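Putative sortase (Streptococcus pneumoniae, PDB 2W1K) probably acts as a class C sortase, a transpeptidase that joins pilin subunits into the pilus fibre of the pneumococcal surface. Local coordinates at residues E23-S28 with L99-T104; L29-R34 with L91-G96. All coordinates share one frame; numbering follows the deposited sequence.

Interaction 1. Residues E23-S28 with L99-T104; sequences EQQNHS and LPLDGT. With MES (2-(N-morpholino)-ethanesulfonic acid), chain C.
L101 overlaps S28 with one of its two methyls. CD1 of L101 lies 3.9 Å from CB of S28, and it also touches the backbone at the S28 carbonyl carbon. L99 comes to the same serine with its own CD1, 3.6 Å from S28 OG. Two leucine methyls therefore pack against the S28 side chain, and no hydrogen bond joins the two segments directly. The S28 hydroxyl is still satisfied. OG sits beside its own backbone N (chi1 -62°), and from there it turns back along the helix to Q24 O at 2.6 Å. S28 N binds the same oxygen from the opposite face of the carbonyl plane. The hydroxyl of Y64 is a further hydrogen-bonding partner of S28 OG.

Between the two leucines P100 is the centre of an inverse gamma turn, closed by L101 N to L99 O at 2.7 Å. The turn separates L99 from L101, yet both side chains point to the helix.

Q25 points away from the loop at its root. Its chain bends at chi2 (-79°), which brings the amide back. NE2 of Q25 donates an almost straight bond to O1S of the MES sulfonate, 3.1 Å at 172°. D102 N donates to a second sulfonate oxygen, O3S, at 2.8 Å. CD2 of L101 lies 3.7 Å from O1S of MES. The sulfonate thus bridges Q25 of the helix and D102 of the loop, beside the leucine contact. MES is probably a guest from the crystallisation liquor.

The contact lays helix 18-34 over the loop between strands 91-93 and 106-111. N168, at the start of strand 168-176, binds the carbonyls of L101 and G103. R191 of strand 183-196 and E141 of strand 141-153 also hydrogen-bond MES.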
loop_
_atom_site.group_PDB
_atom_site.type_symbol
_atom_site.label_atom_id
_atom_site.label_comp_id
_atom_site.label_asym_id
_atom_site.label_seq_id
_atom_site.Cartn_x
_atom_site.Cartn_y
_atom_site.Cartn_z
ATOM N N GLU A 23 0.198 -1.598 -19.182
ATOM C CA GLU A 23 1.137 -0.537 -19.086
ATOM C C GLU A 23 1.524 -0.244 -17.587
ATOM O O GLU A 23 2.705 -0.062 -17.268
ATOM C CB GLU A 23 0.560 0.683 -19.770
ATOM C CG GLU A 23 1.452 1.840 -19.705
ATOM C CD GLU A 23 0.858 3.067 -20.419
ATOM O OE1 GLU A 23 -0.417 3.218 -20.469
ATOM O OE2 GLU A 23 1.662 3.892 -20.916
ATOM N N GLN A 24 0.567 -0.269 -16.654
ATOM C CA GLN A 24 0.946 -0.119 -15.227
ATOM C C GLN A 24 1.785 -1.290 -14.731
ATOM O O GLN A 24 2.631 -1.108 -13.863
ATOM C CB GLN A 24 -0.274 -0.032 -14.285
ATOM C CG GLN A 24 -1.159 1.158 -14.507
ATOM C CD GLN A 24 -0.551 2.417 -13.961
ATOM O OE1 GLN A 24 -0.616 2.631 -12.731
ATOM N NE2 GLN A 24 0.046 3.288 -14.857
ATOM N N GLN A 25 1.442 -2.498 -15.162
ATOM C CA GLN A 25 2.265 -3.654 -14.848
ATOM C C GLN A 25 3.712 -3.440 -15.253
ATOM O O GLN A 25 4.676 -3.588 -14.461
ATOM C CB GLN A 25 1.629 -4.897 -15.542
ATOM C CG GLN A 25 0.303 -5.359 -14.856
ATOM C CD GLN A 25 0.539 -6.148 -13.616
ATOM O OE1 GLN A 25 1.145 -7.282 -13.678
ATOM N NE2 GLN A 25 0.070 -5.625 -12.467
ATOM N N ASN A 26 3.911 -3.059 -16.512
ATOM C CA ASN A 26 5.262 -2.965 -17.025
ATOM C C ASN A 26 6.042 -1.752 -16.425
ATOM O O ASN A 26 7.200 -1.852 -16.088
ATOM C CB ASN A 26 5.126 -2.759 -18.493
ATOM C CG ASN A 26 4.652 -4.045 -19.241
ATOM O OD1 ASN A 26 4.474 -5.144 -18.659
ATOM N ND2 ASN A 26 4.497 -3.898 -20.552
ATOM N N HIS A 27 5.408 -0.584 -16.304
ATOM C CA HIS A 27 6.002 0.540 -15.596
ATOM C C HIS A 27 6.343 0.214 -14.158
ATOM O O HIS A 27 7.351 0.766 -13.627
ATOM C CB HIS A 27 5.103 1.779 -15.674
ATOM C CG HIS A 27 4.944 2.256 -17.092
ATOM N ND1 HIS A 27 4.106 3.279 -17.463
ATOM C CD2 HIS A 27 5.541 1.821 -18.248
ATOM C CE1 HIS A 27 4.179 3.458 -18.776
ATOM N NE2 HIS A 27 5.051 2.590 -19.273
ATOM N N SER A 28 5.475 -0.571 -13.482
ATOM C CA SER A 28 5.779 -0.942 -12.112
ATOM C C SER A 28 6.975 -1.919 -12.027
ATOM O O SER A 28 7.827 -1.829 -11.109
ATOM C CB SER A 28 4.543 -1.641 -11.431
ATOM O OG SER A 28 3.404 -0.753 -11.372
ATOM N N LEU A 99 6.995 -1.528 -5.541
ATOM C CA LEU A 99 5.519 -1.617 -5.719
ATOM C C LEU A 99 5.067 -3.095 -5.489
ATOM O O LEU A 99 5.863 -4.062 -5.647
ATOM C CB LEU A 99 5.123 -1.131 -7.149
ATOM C CG LEU A 99 5.572 0.342 -7.324
ATOM C CD1 LEU A 99 5.561 0.769 -8.870
ATOM C CD2 LEU A 99 4.592 1.342 -6.590
ATOM N N PRO A 100 3.793 -3.268 -5.130
ATOM C CA PRO A 100 3.348 -4.582 -4.624
ATOM C C PRO A 100 3.112 -5.627 -5.752
ATOM O O PRO A 100 1.989 -5.949 -6.093
ATOM C CB PRO A 100 2.020 -4.200 -3.848
ATOM C CG PRO A 100 1.507 -3.018 -4.735
ATOM C CD PRO A 100 2.765 -2.194 -4.874
ATOM N N LEU A 101 4.192 -6.117 -6.378
ATOM C CA LEU A 101 4.028 -7.083 -7.463
ATOM C C LEU A 101 4.474 -8.445 -6.968
ATOM O O LEU A 101 5.049 -8.532 -5.925
ATOM C CB LEU A 101 4.910 -6.718 -8.664
ATOM C CG LEU A 101 4.749 -5.347 -9.252
ATOM C CD1 LEU A 101 5.805 -5.203 -10.413
ATOM C CD2 LEU A 101 3.354 -5.184 -9.817
ATOM N N ASP A 102 4.232 -9.482 -7.743
ATOM C CA ASP A 102 4.633 -10.792 -7.364
ATOM C C ASP A 102 6.172 -10.998 -7.341
ATOM O O ASP A 102 6.901 -10.215 -7.864
ATOM C CB ASP A 102 3.906 -11.737 -8.259
ATOM C CG ASP A 102 4.292 -11.534 -9.726
ATOM O OD1 ASP A 102 5.451 -11.056 -10.018
ATOM O OD2 ASP A 102 3.417 -11.871 -10.585
ATOM N N GLY A 103 6.674 -12.070 -6.708
ATOM C CA GLY A 103 8.120 -12.324 -6.774
ATOM C C GLY A 103 8.747 -12.473 -5.397
ATOM O O GLY A 103 8.168 -12.011 -4.382
ATOM N N THR A 104 9.888 -13.170 -5.304
ATOM C CA THR A 104 10.562 -13.306 -3.979
ATOM C C THR A 104 11.181 -11.965 -3.568
ATOM O O THR A 104 11.523 -11.167 -4.426
ATOM C CB THR A 104 11.676 -14.341 -4.037
ATOM O OG1 THR A 104 12.453 -14.114 -5.206
ATOM C CG2 THR A 104 11.093 -15.771 -4.087
HETATM O O1 MES C . -0.666 -13.025 -14.315
HETATM C C2 MES C . -0.815 -13.291 -12.920
HETATM C C3 MES C . -0.160 -12.238 -11.995
HETATM N N4 MES C . -0.128 -10.880 -12.560
HETATM C C5 MES C . -0.173 -10.672 -14.019
HETATM C C6 MES C . -1.089 -11.715 -14.696
HETATM C C7 MES C . 0.173 -9.717 -11.707
HETATM C C8 MES C . 0.212 -9.907 -10.182
HETATM S S MES C . 1.069 -8.593 -9.476
HETATM O O1S MES C . 0.456 -7.436 -9.955
HETATM O O2S MES C . 0.812 -8.705 -7.994
HETATM O O3S MES C . 2.488 -8.764 -9.780
#

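Interaction 2. Residues L29-R34 with L91-G96; sequences LAYNQR and LAHVDG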
loop_
_atom_site.group_PDB
_atom_site.type_symbol
_atom_site.label_atom_id
_atom_site.label_comp_id
_atom_site.label_asym_id
_atom_site.label_seq_id
_atom_site.Cartn_x
_atom_site.Cartn_y
_atom_site.Cartn_z
ATOM N N LEU A 29 6.986 -2.913 -12.915
ATOM C CA LEU A 29 8.186 -3.780 -12.985
ATOM C C LEU A 29 9.457 -2.914 -13.118
ATOM O O LEU A 29 10.400 -3.173 -12.400
ATOM C CB LEU A 29 8.144 -4.718 -14.228
ATOM C CG LEU A 29 9.249 -5.760 -14.263
ATOM C CD1 LEU A 29 9.266 -6.622 -12.992
ATOM C CD2 LEU A 29 9.008 -6.628 -15.566
ATOM N N ALA A 30 9.461 -1.943 -14.072
ATOM C CA ALA A 30 10.573 -1.030 -14.360
ATOM C C ALA A 30 10.952 -0.291 -13.138
ATOM O O ALA A 30 12.152 -0.131 -12.796
ATOM C CB ALA A 30 10.214 0.029 -15.449
ATOM N N TYR A 31 9.943 0.223 -12.448
ATOM C CA TYR A 31 10.278 0.917 -11.242
ATOM C C TYR A 31 10.966 -0.033 -10.232
ATOM O O TYR A 31 11.951 0.360 -9.545
ATOM C CB TYR A 31 8.996 1.411 -10.621
ATOM C CG TYR A 31 9.188 2.119 -9.245
ATOM C CD1 TYR A 31 9.141 1.382 -8.056
ATOM C CD2 TYR A 31 9.297 3.526 -9.162
ATOM C CE1 TYR A 31 9.260 2.012 -6.834
ATOM C CE2 TYR A 31 9.439 4.177 -7.918
ATOM C CZ TYR A 31 9.409 3.420 -6.757
ATOM O OH TYR A 31 9.518 3.986 -5.460
ATOM N N ASN A 32 10.431 -1.272 -10.071
ATOM C CA ASN A 32 11.071 -2.155 -9.092
ATOM C C ASN A 32 12.545 -2.442 -9.489
ATOM O O ASN A 32 13.375 -2.582 -8.621
ATOM C CB ASN A 32 10.239 -3.457 -8.844
ATOM C CG ASN A 32 8.990 -3.192 -7.996
ATOM O OD1 ASN A 32 8.749 -2.045 -7.636
ATOM N ND2 ASN A 32 8.202 -4.252 -7.633
ATOM N N GLN A 33 12.841 -2.505 -10.804
ATOM C CA GLN A 33 14.135 -2.886 -11.334
ATOM C C GLN A 33 15.103 -1.789 -11.020
ATOM O O GLN A 33 16.221 -2.106 -10.662
ATOM C CB GLN A 33 14.149 -3.121 -12.861
ATOM C CG GLN A 33 13.249 -4.341 -13.366
ATOM C CD GLN A 33 13.884 -5.784 -13.286
ATOM O OE1 GLN A 33 13.488 -6.626 -12.389
ATOM N NE2 GLN A 33 14.878 -6.081 -14.217
ATOM N N ARG A 34 14.686 -0.504 -11.073
ATOM C CA ARG A 34 15.635 0.593 -10.761
ATOM C C ARG A 34 16.040 0.734 -9.319
ATOM O O ARG A 34 17.053 1.423 -9.031
ATOM C CB ARG A 34 15.114 1.970 -11.173
ATOM C CG ARG A 34 14.627 2.065 -12.554
ATOM C CD ARG A 34 14.267 3.449 -13.014
ATOM N NE ARG A 34 13.135 4.108 -12.328
ATOM C CZ ARG A 34 11.876 4.008 -12.731
ATOM N NH1 ARG A 34 11.591 3.223 -13.783
ATOM N NH2 ARG A 34 10.930 4.686 -12.122
ATOM N N LEU A 91 -3.902 6.644 1.292
ATOM C CA LEU A 91 -2.691 5.923 1.764
ATOM C C LEU A 91 -1.646 6.181 0.711
ATOM O O LEU A 91 -1.995 6.592 -0.388
ATOM C CB LEU A 91 -2.961 4.419 1.871
ATOM C CG LEU A 91 -4.194 4.123 2.711
ATOM C CD1 LEU A 91 -4.496 2.647 2.703
ATOM C CD2 LEU A 91 -3.991 4.725 4.230
ATOM N N ALA A 92 -0.374 5.963 1.006
ATOM C CA ALA A 92 0.669 6.356 -0.014
ATOM C C ALA A 92 1.796 5.364 -0.002
ATOM O O ALA A 92 2.354 5.085 1.067
ATOM C CB ALA A 92 1.225 7.725 0.243
ATOM N N HIS A 93 2.161 4.839 -1.192
ATOM C CA HIS A 93 3.289 3.949 -1.276
ATOM C C HIS A 93 4.558 4.743 -0.948
ATOM O O HIS A 93 4.677 5.933 -1.313
ATOM C CB HIS A 93 3.354 3.336 -2.679
ATOM C CG HIS A 93 4.640 2.649 -2.948
ATOM N ND1 HIS A 93 5.728 3.313 -3.488
ATOM C CD2 HIS A 93 5.045 1.362 -2.715
ATOM C CE1 HIS A 93 6.744 2.480 -3.557
ATOM N NE2 HIS A 93 6.369 1.298 -3.093
ATOM N N VAL A 94 5.471 4.115 -0.203
ATOM C CA VAL A 94 6.780 4.694 0.209
ATOM C C VAL A 94 7.870 4.493 -0.846
ATOM O O VAL A 94 8.321 3.385 -1.117
ATOM C CB VAL A 94 7.181 4.139 1.598
ATOM C CG1 VAL A 94 8.577 4.696 2.061
ATOM C CG2 VAL A 94 6.053 4.648 2.649
ATOM N N ASP A 95 8.241 5.587 -1.501
ATOM C CA ASP A 95 9.290 5.561 -2.504
ATOM C C ASP A 95 10.546 4.891 -1.954
ATOM O O ASP A 95 10.996 5.196 -0.815
ATOM C CB ASP A 95 9.596 6.975 -2.943
ATOM C CG ASP A 95 10.640 7.025 -4.114
ATOM O OD1 ASP A 95 10.437 6.429 -5.190
ATOM O OD2 ASP A 95 11.708 7.632 -3.955
ATOM N N GLY A 96 11.143 4.016 -2.772
ATOM C CA GLY A 96 12.395 3.417 -2.483
ATOM C C GLY A 96 12.051 1.992 -1.963
ATOM O O GLY A 96 12.935 1.185 -1.656
#
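Helix 18-34, the second of two helices that open the modelled chain, meets the end of strand 91-93 through one tyrosine, Y31. Its hydroxyl reaches the turn that follows the strand and forms two hydrogen bonds there. OH of Y31 donates to OD1 of D95 at 2.6 Å. It accepts from the backbone N of G96 at 3.1 Å, with an N-H...O angle of 160°. One oxygen thus acts as both donor and acceptor.

D95 OD1 lies at the edge of the tyrosine ring, near its plane. The hydroxyl, in turn, meets OD1 from above the carboxylate plane. Ring and carboxylate planes are 60° apart. The ring of Y31 stands out from the helix because CG is anti to the backbone N (chi1 176°).

Strand 91-93 belongs to the sortase beta-barrel, between strands 74-80 and 106-111. The helix lies over this part of the barrel. H93 is the strand residue that faces it. CE1 of H93 approaches Y31 OH at 3.7 Å, and the hydroxyl lies at the edge of the imidazole. This is a packing contact. The main polar partner of H93 is Y54, whose OH binds ND1. The ring of Y54 also meets that of Y31, nearly parallel to it. The backbone O of Y54 accepts a hydrogen bond from R34 NH2.

Overall arrangement
Helix 18-34 comes near the N terminus and supplies one side of both interactions. Residues 23-28 enter interaction 1, and 29-34 follow directly in interaction 2. The chain then runs through strands 65-69 and 74-80 and helix 84-89. Strand 91-93 and its turn close the inner loop at interaction 2. A few residues on, the 99-104 loop closes the outer one at interaction 1, so interaction 2 is nested within interaction 1. Their centres are about 9 Å apart. L99 N probably hydrogen-bonds to N32 OD1 (2.8 Å), and L99 CD1 packs on Y31. Together they join one helix to strand 91-93 and its turn, and to the loop leading to strand 106-111.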